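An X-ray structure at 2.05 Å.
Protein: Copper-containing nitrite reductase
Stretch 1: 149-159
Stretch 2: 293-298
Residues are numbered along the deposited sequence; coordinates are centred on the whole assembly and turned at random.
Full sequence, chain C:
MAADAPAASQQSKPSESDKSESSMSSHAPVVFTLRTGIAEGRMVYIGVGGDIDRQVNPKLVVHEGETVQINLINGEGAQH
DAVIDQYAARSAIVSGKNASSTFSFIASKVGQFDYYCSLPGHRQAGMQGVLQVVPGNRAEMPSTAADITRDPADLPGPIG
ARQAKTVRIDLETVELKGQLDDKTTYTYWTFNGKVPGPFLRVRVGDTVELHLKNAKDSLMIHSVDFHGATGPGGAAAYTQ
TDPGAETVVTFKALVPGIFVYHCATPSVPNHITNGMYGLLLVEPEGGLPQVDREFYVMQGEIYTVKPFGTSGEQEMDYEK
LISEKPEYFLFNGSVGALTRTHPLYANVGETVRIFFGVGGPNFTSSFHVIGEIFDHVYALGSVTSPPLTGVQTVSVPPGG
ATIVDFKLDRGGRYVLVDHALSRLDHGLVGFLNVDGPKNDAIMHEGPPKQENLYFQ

Stretch 1, residues 149-159: TRDPADLPGPI
Stretch 2, residues 293-298: REFYVM

A turn-bearing loop, residues 149-159, docks against the strand 293-298 through one backbone hydrogen bond at Pro152 and a flanking set of largely apolar contacts, burying 445 Å² in total. The strand is extended throughout, with phi from -142° to -114° and psi from 110° to 148°. The loop has no regular secondary structure; a type I beta turn spans Asp151 to Asp154, with Pro152 at -70/-15 and Ala153 at -89/-6. Asp154 N donates to Asp151 O (3.1 Å) to close this turn, and Ala153 N donates to the Asp151 side chain at OD1 (3.0 Å; chi1 t).

The register is set where Pro152 CA lies 4.5 Å from Tyr296 CA. Tyr296 N donates to Pro152 O at 2.7 Å, with an N-H...O angle of 157°. The same oxygen receives a CA-H...O contact from Phe295 CA (3.3 Å), and Pro152 CA makes another to Tyr296 O (3.2 Å). Proline lacks an amide hydrogen, so Pro152 cannot return a conventional N-H bond.

Around this point, Pro152 CB lies 4.3 Å from both Phe295 CD1 and Val297 CG2. The Phe295 ring (chi1 m) offers its edge to Pro152 O and Ala153 N.

Tyr296 (chi1 t, chi2 17°) points toward the loop. Its ring edge approaches Asp154 O, with CD2 3.8 Å away, while Arg150 CG packs obliquely 4.0 Å from Tyr296 CD2. Arg150 (t, p, p) is tied back to Asp154 (chi1 t) by an NH1-OD2 salt bridge of 2.9 Å.

Leu155, extended at -149/153 with rotamer p, t, places CB 4.4 Å from Tyr296 CB and CD1 4.3 Å from Glu294 CB. Glu294 (m, t, chi3 -55°) also points toward the loop; its OE1 lies 3.8 Å from Gly157 CA and 3.5 Å from Pro158 CD.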

ATOM      1  N   THR C 149     -14.437  38.691  -8.944  1.00 48.16           N
ATOM      2  CA  THR C 149     -15.430  38.466 -10.019  1.00 47.85           C
ATOM      3  C   THR C 149     -15.698  39.788 -10.753  1.00 47.10           C
ATOM      4  O   THR C 149     -16.183  40.747 -10.110  1.00 50.53           O
ATOM      5  CB  THR C 149     -16.713  37.856  -9.450  1.00 49.53           C
ATOM      6  OG1 THR C 149     -16.371  36.541  -9.003  1.00 50.33           O
ATOM      7  CG2 THR C 149     -17.850  37.813 -10.450  1.00 49.57           C
ATOM      8  N   ARG C 150     -15.396  39.820 -12.051  1.00 47.06           N
ATOM      9  CA  ARG C 150     -15.859  40.856 -13.009  1.00 47.65           C
ATOM     10  C   ARG C 150     -17.387  40.844 -13.114  1.00 48.31           C
ATOM     11  O   ARG C 150     -17.961  39.806 -13.490  1.00 42.92           O
ATOM     12  CB  ARG C 150     -15.266  40.578 -14.386  1.00 48.87           C
ATOM     13  CG  ARG C 150     -15.669  41.591 -15.454  1.00 53.44           C
ATOM     14  CD  ARG C 150     -15.029  42.938 -15.234  1.00 49.39           C
ATOM     15  NE  ARG C 150     -13.580  42.855 -15.316  1.00 48.76           N
ATOM     16  CZ  ARG C 150     -12.756  43.822 -14.949  1.00 47.50           C
ATOM     17  NH1 ARG C 150     -13.239  44.950 -14.465  1.00 48.27           N
ATOM     18  NH2 ARG C 150     -11.451  43.655 -15.045  1.00 48.71           N
ATOM     19  N   ASP C 151     -18.046  41.959 -12.819  1.00 53.15           N
ATOM     20  CA  ASP C 151     -19.502  42.066 -13.080  1.00 56.38           C
ATOM     21  C   ASP C 151     -19.690  41.872 -14.583  1.00 56.09           C
ATOM     22  O   ASP C 151     -18.908  42.400 -15.371  1.00 51.54           O
ATOM     23  CB  ASP C 151     -20.084  43.380 -12.560  1.00 56.84           C
ATOM     24  CG  ASP C 151     -21.596  43.313 -12.529  1.00 63.84           C
ATOM     25  OD1 ASP C 151     -22.220  43.509 -13.599  1.00 62.34           O
ATOM     26  OD2 ASP C 151     -22.132  42.965 -11.456  1.00 64.47           O
ATOM     27  N   PRO C 152     -20.689  41.090 -15.048  1.00 53.27           N
ATOM     28  CA  PRO C 152     -20.864  40.874 -16.488  1.00 54.20           C
ATOM     29  C   PRO C 152     -21.358  42.128 -17.242  1.00 51.24           C
ATOM     30  O   PRO C 152     -21.249  42.173 -18.445  1.00 49.35           O
ATOM     31  CB  PRO C 152     -21.870  39.715 -16.527  1.00 55.57           C
ATOM     32  CG  PRO C 152     -22.692  39.907 -15.273  1.00 57.66           C
ATOM     33  CD  PRO C 152     -21.697  40.393 -14.242  1.00 54.80           C
ATOM     34  N   ALA C 153     -21.854  43.126 -16.511  1.00 51.40           N
ATOM     35  CA  ALA C 153     -22.296  44.441 -17.032  1.00 49.07           C
ATOM     36  C   ALA C 153     -21.131  45.430 -17.047  1.00 43.03           C
ATOM     37  O   ALA C 153     -21.308  46.498 -17.574  1.00 46.66           O
ATOM     38  CB  ALA C 153     -23.446  44.959 -16.201  1.00 50.53           C
ATOM     39  N   ASP C 154     -19.972  45.074 -16.505  1.00 48.35           N
ATOM     40  CA  ASP C 154     -18.788  45.972 -16.430  1.00 48.38           C
ATOM     41  C   ASP C 154     -18.011  45.872 -17.751  1.00 52.73           C
ATOM     42  O   ASP C 154     -16.963  45.171 -17.788  1.00 48.39           O
ATOM     43  CB  ASP C 154     -17.944  45.638 -15.198  1.00 52.74           C
ATOM     44  CG  ASP C 154     -16.692  46.481 -15.027  1.00 52.90           C
ATOM     45  OD1 ASP C 154     -16.522  47.471 -15.775  1.00 52.26           O
ATOM     46  OD2 ASP C 154     -15.885  46.122 -14.156  1.00 52.98           O
ATOM     47  N   LEU C 155     -18.509  46.553 -18.794  1.00 56.09           N
ATOM     48  CA  LEU C 155     -17.797  46.777 -20.082  1.00 53.68           C
ATOM     49  C   LEU C 155     -18.223  48.113 -20.692  1.00 55.26           C
ATOM     50  O   LEU C 155     -19.327  48.592 -20.438  1.00 57.12           O
ATOM     51  CB  LEU C 155     -18.069  45.617 -21.050  1.00 52.46           C
ATOM     52  CG  LEU C 155     -19.445  45.577 -21.716  1.00 53.60           C
ATOM     53  CD1 LEU C 155     -19.459  44.550 -22.842  1.00 54.37           C
ATOM     54  CD2 LEU C 155     -20.559  45.298 -20.705  1.00 54.02           C
ATOM     55  N   PRO C 156     -17.352  48.759 -21.499  1.00 56.99           N
ATOM     56  CA  PRO C 156     -17.750  49.912 -22.307  1.00 59.75           C
ATOM     57  C   PRO C 156     -18.857  49.547 -23.309  1.00 59.42           C
ATOM     58  O   PRO C 156     -18.786  48.469 -23.874  1.00 50.85           O
ATOM     59  CB  PRO C 156     -16.486  50.314 -23.090  1.00 60.11           C
ATOM     60  CG  PRO C 156     -15.341  49.621 -22.385  1.00 62.77           C
ATOM     61  CD  PRO C 156     -15.937  48.416 -21.684  1.00 58.03           C
ATOM     62  N   GLY C 157     -19.822  50.452 -23.520  1.00 60.00           N
ATOM     63  CA  GLY C 157     -20.865  50.333 -24.558  1.00 54.71           C
ATOM     64  C   GLY C 157     -20.323  50.567 -25.966  1.00 52.11           C
ATOM     65  O   GLY C 157     -19.132  50.836 -26.136  1.00 49.17           O
ATOM     66  N   PRO C 158     -21.177  50.455 -27.018  1.00 56.07           N
ATOM     67  CA  PRO C 158     -20.741  50.700 -28.397  1.00 53.12           C
ATOM     68  C   PRO C 158     -19.980  52.027 -28.500  1.00 54.44           C
ATOM     69  O   PRO C 158     -20.403  52.996 -27.883  1.00 51.61           O
ATOM     70  CB  PRO C 158     -22.043  50.722 -29.211  1.00 51.79           C
ATOM     71  CG  PRO C 158     -23.019  49.887 -28.391  1.00 57.66           C
ATOM     72  CD  PRO C 158     -22.603  50.079 -26.940  1.00 57.77           C
ATOM     73  N   ILE C 159     -18.862  52.028 -29.226  1.00 56.03           N
ATOM     74  CA  ILE C 159     -18.150  53.275 -29.631  1.00 62.68           C
ATOM     75  C   ILE C 159     -19.087  54.041 -30.567  1.00 63.69           C
ATOM     76  O   ILE C 159     -19.700  53.390 -31.433  1.00 65.34           O
ATOM     77  CB  ILE C 159     -16.811  52.957 -30.330  1.00 61.75           C
ATOM     78  CG1 ILE C 159     -15.905  52.085 -29.456  1.00 58.31           C
ATOM     79  CG2 ILE C 159     -16.094  54.241 -30.740  1.00 63.20           C
ATOM     80  CD1 ILE C 159     -14.798  51.429 -30.226  1.00 55.66           C
ATOM     81  N   ARG C 293     -28.990  45.481 -24.704  1.00 66.83           N
ATOM     82  CA  ARG C 293     -28.099  45.243 -23.538  1.00 58.41           C
ATOM     83  C   ARG C 293     -26.968  44.274 -23.888  1.00 55.64           C
ATOM     84  O   ARG C 293     -27.220  43.231 -24.557  1.00 48.66           O
ATOM     85  CB  ARG C 293     -28.906  44.743 -22.344  1.00 58.53           C
ATOM     86  CG  ARG C 293     -28.205  45.042 -21.032  1.00 56.88           C
ATOM     87  CD  ARG C 293     -29.001  44.469 -19.896  1.00 58.57           C
ATOM     88  NE  ARG C 293     -30.302  45.088 -19.766  1.00 60.27           N
ATOM     89  CZ  ARG C 293     -30.544  46.256 -19.192  1.00 61.28           C
ATOM     90  NH1 ARG C 293     -31.786  46.702 -19.113  1.00 67.65           N
ATOM     91  NH2 ARG C 293     -29.561  46.978 -18.700  1.00 58.42           N
ATOM     92  N   GLU C 294     -25.770  44.617 -23.404  1.00 50.27           N
ATOM     93  CA  GLU C 294     -24.523  43.848 -23.608  1.00 50.46           C
ATOM     94  C   GLU C 294     -23.989  43.269 -22.290  1.00 50.52           C
ATOM     95  O   GLU C 294     -24.136  43.923 -21.221  1.00 52.97           O
ATOM     96  CB  GLU C 294     -23.485  44.773 -24.220  1.00 50.81           C
ATOM     97  CG  GLU C 294     -23.875  45.315 -25.569  1.00 48.20           C
ATOM     98  CD  GLU C 294     -22.702  45.987 -26.255  1.00 44.82           C
ATOM     99  OE1 GLU C 294     -22.109  46.911 -25.638  1.00 46.63           O
ATOM    100  OE2 GLU C 294     -22.355  45.549 -27.378  1.00 43.44           O
ATOM    101  N   PHE C 295     -23.340  42.106 -22.382  1.00 49.65           N
ATOM    102  CA  PHE C 295     -22.756  41.372 -21.231  1.00 48.19           C
ATOM    103  C   PHE C 295     -21.390  40.791 -21.609  1.00 50.01           C
ATOM    104  O   PHE C 295     -21.176  40.396 -22.782  1.00 41.28           O
ATOM    105  CB  PHE C 295     -23.692  40.256 -20.780  1.00 46.22           C
ATOM    106  CG  PHE C 295     -24.972  40.727 -20.151  1.00 45.15           C
ATOM    107  CD1 PHE C 295     -24.948  41.433 -18.962  1.00 46.04           C
ATOM    108  CD2 PHE C 295     -26.200  40.448 -20.728  1.00 49.56           C
ATOM    109  CE1 PHE C 295     -26.128  41.852 -18.359  1.00 45.82           C
ATOM    110  CE2 PHE C 295     -27.381  40.865 -20.123  1.00 51.34           C
ATOM    111  CZ  PHE C 295     -27.341  41.557 -18.935  1.00 46.13           C
ATOM    112  N   TYR C 296     -20.522  40.717 -20.594  1.00 49.27           N
ATOM    113  CA  TYR C 296     -19.123  40.222 -20.629  1.00 47.64           C
ATOM    114  C   TYR C 296     -19.017  38.954 -19.768  1.00 46.97           C
ATOM    115  O   TYR C 296     -19.164  39.044 -18.537  1.00 47.20           O
ATOM    116  CB  TYR C 296     -18.232  41.331 -20.085  1.00 46.45           C
ATOM    117  CG  TYR C 296     -16.750  41.085 -20.111  1.00 43.38           C
ATOM    118  CD1 TYR C 296     -16.167  40.104 -20.894  1.00 42.40           C
ATOM    119  CD2 TYR C 296     -15.919  41.921 -19.397  1.00 38.83           C
ATOM    120  CE1 TYR C 296     -14.793  39.954 -20.943  1.00 41.38           C
ATOM    121  CE2 TYR C 296     -14.549  41.792 -19.442  1.00 39.54           C
ATOM    122  CZ  TYR C 296     -13.980  40.802 -20.211  1.00 41.26           C
ATOM    123  OH  TYR C 296     -12.617  40.690 -20.220  1.00 45.41           O
ATOM    124  N   VAL C 297     -18.826  37.798 -20.402  1.00 44.27           N
ATOM    125  CA  VAL C 297     -18.691  36.486 -19.712  1.00 42.60           C
ATOM    126  C   VAL C 297     -17.478  35.729 -20.280  1.00 46.22           C
ATOM    127  O   VAL C 297     -17.349  35.624 -21.517  1.00 41.94           O
ATOM    128  CB  VAL C 297     -19.984  35.661 -19.802  1.00 42.14           C
ATOM    129  CG1 VAL C 297     -19.801  34.289 -19.171  1.00 41.18           C
ATOM    130  CG2 VAL C 297     -21.162  36.389 -19.167  1.00 41.52           C
ATOM    131  N   MET C 298     -16.622  35.212 -19.390  1.00 45.00           N
ATOM    132  CA  MET C 298     -15.474  34.357 -19.764  1.00 41.82           C
ATOM    133  C   MET C 298     -15.431  33.119 -18.860  1.00 45.11           C
ATOM    134  O   MET C 298     -15.712  33.235 -17.648  1.00 41.39           O
ATOM    135  CB  MET C 298     -14.155  35.129 -19.687  1.00 41.71           C
ATOM    136  CG  MET C 298     -14.026  36.175 -20.765  1.00 40.22           C
ATOM    137  SD  MET C 298     -12.312  36.653 -21.110  1.00 40.66           S
ATOM    138  CE  MET C 298     -11.835  35.441 -22.340  1.00 40.38           C
TER